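Local coordinates for flagellar regulatory protein C (PDB 4QHS) that probably hydrolyses ATP through its heptameric AAA+ domain to activate sigma-54-dependent transcription of flagellar genes in Vibrio cholerae, at residues V19-A31 / F181-D194. Residues are numbered along the deposited sequence; the frame is centred on the assembly and turned at random.
Sequences VADTKSLKLLALA and FPLTWPALCERKDD
The carboxylate of D194 gathers the polar end of this contact: OD1 serves one donor and OD2 two, drawn from both segments. D194 OD1 accepts the backbone N-H of A20, with A20 N at 2.6 Å, an almost straight bond (164°) that meets the oxygen nearly along its C-O axis. D194 OD2 takes the hydroxyl of S24; the modelled S24 OG to D194 OD2 separation of 2.4 Å is very short, so its exact length is doubtful. R191 NH1 reaches D194 OD2 at 3.0 Å in a salt bridge, the oxygen only 4° out of the guanidinium plane but NH1 well out of the carboxylate plane. L188 CD1 lies over the centre of one guanidinium face and W185 CE2 is offset over the opposite one, while R191 NE bonds weakly to P186 O. A second carboxylate answers from 19-31: D21 CG, anti to the backbone N, rests against R191 CB, and D21 OD1 accepts D193 N at 3.2 Å, on the anti side but well out of the carboxylate plane. D193 OD2 is 3.6 Å from D21 OD1, a pairing of like charges that probably costs some stability.

Farther along, helix 23-31 runs antiparallel to strand 182-184, outermost in the parallel sheet of this chain (163°, axes 9.4 Å apart), and the chemistry turns apolar. L27 CG packs 3.6 Å from W185 CE3, L28 CD2 meets the indole at its edge, and L30 CB abuts L183 CD2 at 3.8 Å. W185 NE1 bonds weakly to S49 O, and backbone hydrogen bonds tie L183 to M42 and L44, and W185 to L44. With R191 offsetting its charge, the D194 carboxylate probably stays ionised and pins the loop before helix 23-35 to the linker into helix 195-208 of the lid.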
loop_
_atom_site.group_PDB
_atom_site.type_symbol
_atom_site.label_atom_id
_atom_site.label_comp_id
_atom_site.label_asym_id
_atom_site.label_seq_id
_atom_site.Cartn_x
_atom_site.Cartn_y
_atom_site.Cartn_z
ATOM N N VAL A 19 -19.530 35.191 -37.991
ATOM C CA VAL A 19 -20.809 34.673 -37.517
ATOM C C VAL A 19 -22.041 35.329 -38.121
ATOM O O VAL A 19 -21.957 36.293 -38.879
ATOM C CB VAL A 19 -20.938 34.824 -35.994
ATOM C CG1 VAL A 19 -20.308 33.641 -35.273
ATOM C CG2 VAL A 19 -20.338 36.151 -35.547
ATOM N N ALA A 20 -23.189 34.777 -37.754
ATOM C CA ALA A 20 -24.488 35.369 -38.023
ATOM C C ALA A 20 -25.406 34.965 -36.880
ATOM O O ALA A 20 -25.044 35.095 -35.706
ATOM C CB ALA A 20 -25.032 34.907 -39.361
ATOM N N ASP A 21 -26.593 34.482 -37.217
ATOM C CA ASP A 21 -27.482 33.874 -36.232
ATOM C C ASP A 21 -27.879 34.788 -35.069
ATOM O O ASP A 21 -28.387 34.314 -34.060
ATOM C CB ASP A 21 -26.838 32.602 -35.670
ATOM C CG ASP A 21 -27.848 31.676 -35.022
ATOM O OD1 ASP A 21 -28.471 30.870 -35.751
ATOM O OD2 ASP A 21 -28.020 31.760 -33.784
ATOM N N THR A 22 -27.653 36.088 -35.197
ATOM C CA THR A 22 -28.095 37.047 -34.186
ATOM C C THR A 22 -27.603 36.703 -32.765
ATOM O O THR A 22 -26.926 37.510 -32.136
ATOM C CB THR A 22 -29.645 37.173 -34.176
ATOM O OG1 THR A 22 -30.216 36.120 -33.396
ATOM C CG2 THR A 22 -30.216 37.120 -35.599
ATOM N N LYS A 23 -27.944 35.513 -32.271
ATOM C CA LYS A 23 -27.470 35.026 -30.969
ATOM C C LYS A 23 -25.945 35.070 -30.810
ATOM O O LYS A 23 -25.430 35.483 -29.767
ATOM C CB LYS A 23 -27.966 33.598 -30.736
ATOM C CG LYS A 23 -29.478 33.481 -30.549
ATOM C CD LYS A 23 -29.874 33.345 -29.077
ATOM C CE LYS A 23 -31.271 32.735 -28.946
ATOM N NZ LYS A 23 -31.687 32.536 -27.530
ATOM N N SER A 24 -25.228 34.636 -31.840
ATOM C CA SER A 24 -23.780 34.824 -31.886
ATOM C C SER A 24 -23.437 36.307 -31.872
ATOM O O SER A 24 -22.558 36.749 -31.137
ATOM C CB SER A 24 -23.186 34.171 -33.132
ATOM O OG SER A 24 -23.613 32.832 -33.254
ATOM N N LEU A 25 -24.150 37.075 -32.690
ATOM C CA LEU A 25 -23.913 38.510 -32.802
ATOM C C LEU A 25 -24.185 39.237 -31.480
ATOM O O LEU A 25 -23.497 40.198 -31.140
ATOM C CB LEU A 25 -24.773 39.094 -33.923
ATOM C CG LEU A 25 -24.330 38.797 -35.357
ATOM C CD1 LEU A 25 -25.502 39.010 -36.299
ATOM C CD2 LEU A 25 -23.174 39.702 -35.746
ATOM N N LYS A 26 -25.158 38.749 -30.743
ATOM C CA LYS A 26 -25.454 39.234 -29.422
ATOM C C LYS A 26 -24.304 38.965 -28.467
ATOM O O LYS A 26 -23.968 39.785 -27.661
ATOM C CB LYS A 26 -26.687 38.529 -28.916
ATOM C CG LYS A 26 -27.916 39.364 -28.859
ATOM C CD LYS A 26 -28.733 39.250 -30.113
ATOM C CE LYS A 26 -30.180 39.041 -29.795
ATOM N NZ LYS A 26 -30.394 39.062 -28.343
ATOM N N LEU A 27 -23.698 37.810 -28.593
ATOM C CA LEU A 27 -22.564 37.468 -27.795
ATOM C C LEU A 27 -21.456 38.433 -28.038
ATOM O O LEU A 27 -20.882 38.939 -27.114
ATOM C CB LEU A 27 -22.065 36.102 -28.190
ATOM C CG LEU A 27 -22.244 34.933 -27.273
ATOM C CD1 LEU A 27 -22.030 35.342 -25.874
ATOM C CD2 LEU A 27 -23.604 34.423 -27.451
ATOM N N LEU A 28 -21.140 38.662 -29.299
ATOM C CA LEU A 28 -20.046 39.558 -29.658
ATOM C C LEU A 28 -20.260 40.984 -29.145
ATOM O O LEU A 28 -19.303 41.638 -28.737
ATOM C CB LEU A 28 -19.830 39.587 -31.175
ATOM C CG LEU A 28 -18.877 38.534 -31.758
ATOM C CD1 LEU A 28 -17.817 38.111 -30.741
ATOM C CD2 LEU A 28 -19.630 37.323 -32.269
ATOM N N ALA A 29 -21.502 41.463 -29.159
ATOM C CA ALA A 29 -21.815 42.768 -28.569
ATOM C C ALA A 29 -21.573 42.775 -27.057
ATOM O O ALA A 29 -21.154 43.788 -26.499
ATOM C CB ALA A 29 -23.234 43.152 -28.864
ATOM N N LEU A 30 -21.840 41.656 -26.388
ATOM C CA LEU A 30 -21.516 41.564 -24.957
ATOM C C LEU A 30 -19.997 41.584 -24.797
ATOM O O LEU A 30 -19.433 42.294 -23.951
ATOM C CB LEU A 30 -22.105 40.302 -24.325
ATOM C CG LEU A 30 -23.421 40.381 -23.535
ATOM C CD1 LEU A 30 -23.963 41.767 -23.511
ATOM C CD2 LEU A 30 -24.463 39.433 -24.084
ATOM N N ALA A 31 -19.342 40.802 -25.638
ATOM C CA ALA A 31 -17.897 40.744 -25.630
ATOM C C ALA A 31 -17.299 42.151 -25.795
ATOM O O ALA A 31 -16.436 42.552 -25.009
ATOM C CB ALA A 31 -17.412 39.807 -26.718
ATOM N N PHE A 181 -18.483 37.953 -15.450
ATOM C CA PHE A 181 -19.028 38.173 -16.765
ATOM C C PHE A 181 -18.934 36.977 -17.691
ATOM O O PHE A 181 -18.138 36.929 -18.581
ATOM C CB PHE A 181 -18.347 39.378 -17.393
ATOM C CG PHE A 181 -19.149 40.044 -18.445
ATOM C CD1 PHE A 181 -20.127 40.921 -18.114
ATOM C CD2 PHE A 181 -18.908 39.807 -19.768
ATOM C CE1 PHE A 181 -20.850 41.519 -19.060
ATOM C CE2 PHE A 181 -19.638 40.414 -20.718
ATOM C CZ PHE A 181 -20.605 41.278 -20.365
ATOM N N PRO A 182 -19.780 36.003 -17.478
ATOM C CA PRO A 182 -19.739 34.801 -18.280
ATOM C C PRO A 182 -20.424 34.958 -19.606
ATOM O O PRO A 182 -21.433 35.598 -19.707
ATOM C CB PRO A 182 -20.483 33.809 -17.422
ATOM C CG PRO A 182 -21.182 34.571 -16.503
ATOM C CD PRO A 182 -20.415 35.735 -16.202
ATOM N N LEU A 183 -19.844 34.367 -20.620
ATOM C CA LEU A 183 -20.407 34.345 -21.932
ATOM C C LEU A 183 -20.519 32.917 -22.384
ATOM O O LEU A 183 -19.548 32.218 -22.500
ATOM C CB LEU A 183 -19.543 35.139 -22.885
ATOM C CG LEU A 183 -19.366 36.602 -22.518
ATOM C CD1 LEU A 183 -18.481 37.258 -23.455
ATOM C CD2 LEU A 183 -20.680 37.248 -22.566
ATOM N N THR A 184 -21.729 32.490 -22.643
ATOM C CA THR A 184 -21.953 31.137 -23.032
ATOM C C THR A 184 -22.078 31.004 -24.541
ATOM O O THR A 184 -23.038 31.400 -25.139
ATOM C CB THR A 184 -23.158 30.555 -22.320
ATOM O OG1 THR A 184 -22.944 30.586 -20.917
ATOM C CG2 THR A 184 -23.355 29.147 -22.739
ATOM N N TRP A 185 -21.064 30.416 -25.131
ATOM C CA TRP A 185 -20.953 30.235 -26.549
ATOM C C TRP A 185 -21.615 28.934 -26.966
ATOM O O TRP A 185 -21.016 27.891 -26.885
ATOM C CB TRP A 185 -19.481 30.184 -26.869
ATOM C CG TRP A 185 -19.175 30.392 -28.221
ATOM C CD1 TRP A 185 -18.768 29.467 -29.095
ATOM C CD2 TRP A 185 -19.239 31.613 -28.924
ATOM N NE1 TRP A 185 -18.572 30.024 -30.315
ATOM C CE2 TRP A 185 -18.868 31.351 -30.238
ATOM C CE3 TRP A 185 -19.593 32.906 -28.576
ATOM C CZ2 TRP A 185 -18.820 32.331 -31.197
ATOM C CZ3 TRP A 185 -19.551 33.867 -29.526
ATOM C CH2 TRP A 185 -19.165 33.584 -30.817
ATOM N N PRO A 186 -22.855 28.995 -27.416
ATOM C CA PRO A 186 -23.668 27.808 -27.653
ATOM C C PRO A 186 -23.129 26.807 -28.667
ATOM O O PRO A 186 -22.257 27.076 -29.448
ATOM C CB PRO A 186 -24.951 28.407 -28.182
ATOM C CG PRO A 186 -24.504 29.587 -28.928
ATOM C CD PRO A 186 -23.209 30.057 -28.360
ATOM N N ALA A 187 -23.683 25.618 -28.624
ATOM C CA ALA A 187 -23.264 24.574 -29.514
ATOM C C ALA A 187 -23.769 24.863 -30.905
ATOM O O ALA A 187 -24.735 25.562 -31.064
ATOM C CB ALA A 187 -23.771 23.276 -29.037
ATOM N N LEU A 188 -23.092 24.327 -31.900
ATOM C CA LEU A 188 -23.394 24.589 -33.288
ATOM C C LEU A 188 -24.849 24.403 -33.681
ATOM O O LEU A 188 -25.381 25.169 -34.432
ATOM C CB LEU A 188 -22.528 23.714 -34.160
ATOM C CG LEU A 188 -21.955 24.353 -35.398
ATOM C CD1 LEU A 188 -21.820 25.784 -35.120
ATOM C CD2 LEU A 188 -20.634 23.750 -35.740
ATOM N N CYS A 189 -25.485 23.367 -33.188
ATOM C CA CYS A 189 -26.838 23.086 -33.582
ATOM C C CYS A 189 -27.786 24.113 -33.031
ATOM O O CYS A 189 -28.951 24.134 -33.364
ATOM C CB CYS A 189 -27.255 21.712 -33.105
ATOM S SG CYS A 189 -27.493 21.583 -31.370
ATOM N N GLU A 190 -27.273 24.974 -32.180
ATOM C CA GLU A 190 -28.091 25.984 -31.556
ATOM C C GLU A 190 -27.832 27.307 -32.221
ATOM O O GLU A 190 -28.319 28.327 -31.793
ATOM C CB GLU A 190 -27.802 26.054 -30.062
ATOM C CG GLU A 190 -28.125 24.773 -29.354
ATOM C CD GLU A 190 -28.076 24.888 -27.863
ATOM O OE1 GLU A 190 -28.323 25.976 -27.346
ATOM O OE2 GLU A 190 -27.810 23.877 -27.195
ATOM N N ARG A 191 -27.061 27.280 -33.289
ATOM C CA ARG A 191 -26.837 28.476 -34.058
ATOM C C ARG A 191 -26.602 28.132 -35.503
ATOM O O ARG A 191 -25.617 28.490 -36.090
ATOM C CB ARG A 191 -25.671 29.244 -33.498
ATOM C CG ARG A 191 -24.505 28.412 -33.121
ATOM C CD ARG A 191 -23.347 29.284 -32.828
ATOM N NE ARG A 191 -22.191 28.518 -32.438
ATOM C CZ ARG A 191 -20.978 28.720 -32.911
ATOM N NH1 ARG A 191 -20.757 29.666 -33.792
ATOM N NH2 ARG A 191 -19.990 27.957 -32.500
ATOM N N LYS A 192 -27.548 27.424 -36.072
ATOM C CA LYS A 192 -27.405 26.874 -37.385
ATOM C C LYS A 192 -26.945 27.883 -38.395
ATOM O O LYS A 192 -26.320 27.537 -39.349
ATOM C CB LYS A 192 -28.721 26.250 -37.820
ATOM C CG LYS A 192 -28.822 24.755 -37.577
ATOM C CD LYS A 192 -30.255 24.273 -37.548
ATOM C CE LYS A 192 -30.329 22.800 -37.257
ATOM N NZ LYS A 192 -31.525 22.175 -37.868
ATOM N N ASP A 193 -27.260 29.142 -38.170
ATOM C CA ASP A 193 -26.994 30.172 -39.152
ATOM C C ASP A 193 -25.551 30.532 -39.233
ATOM O O ASP A 193 -25.188 31.410 -39.972
ATOM C CB ASP A 193 -27.785 31.436 -38.853
ATOM C CG ASP A 193 -29.187 31.395 -39.397
ATOM O OD1 ASP A 193 -29.439 30.751 -40.416
ATOM O OD2 ASP A 193 -30.054 32.025 -38.799
ATOM N N ASP A 194 -24.725 29.863 -38.452
ATOM C CA ASP A 194 -23.310 30.175 -38.422
ATOM C C ASP A 194 -22.542 29.209 -39.286
ATOM O O ASP A 194 -21.473 29.499 -39.753
ATOM C CB ASP A 194 -22.787 30.118 -36.994
ATOM C CG ASP A 194 -23.069 31.365 -36.220
ATOM O OD1 ASP A 194 -23.366 32.390 -36.830
ATOM O OD2 ASP A 194 -23.001 31.330 -34.990
#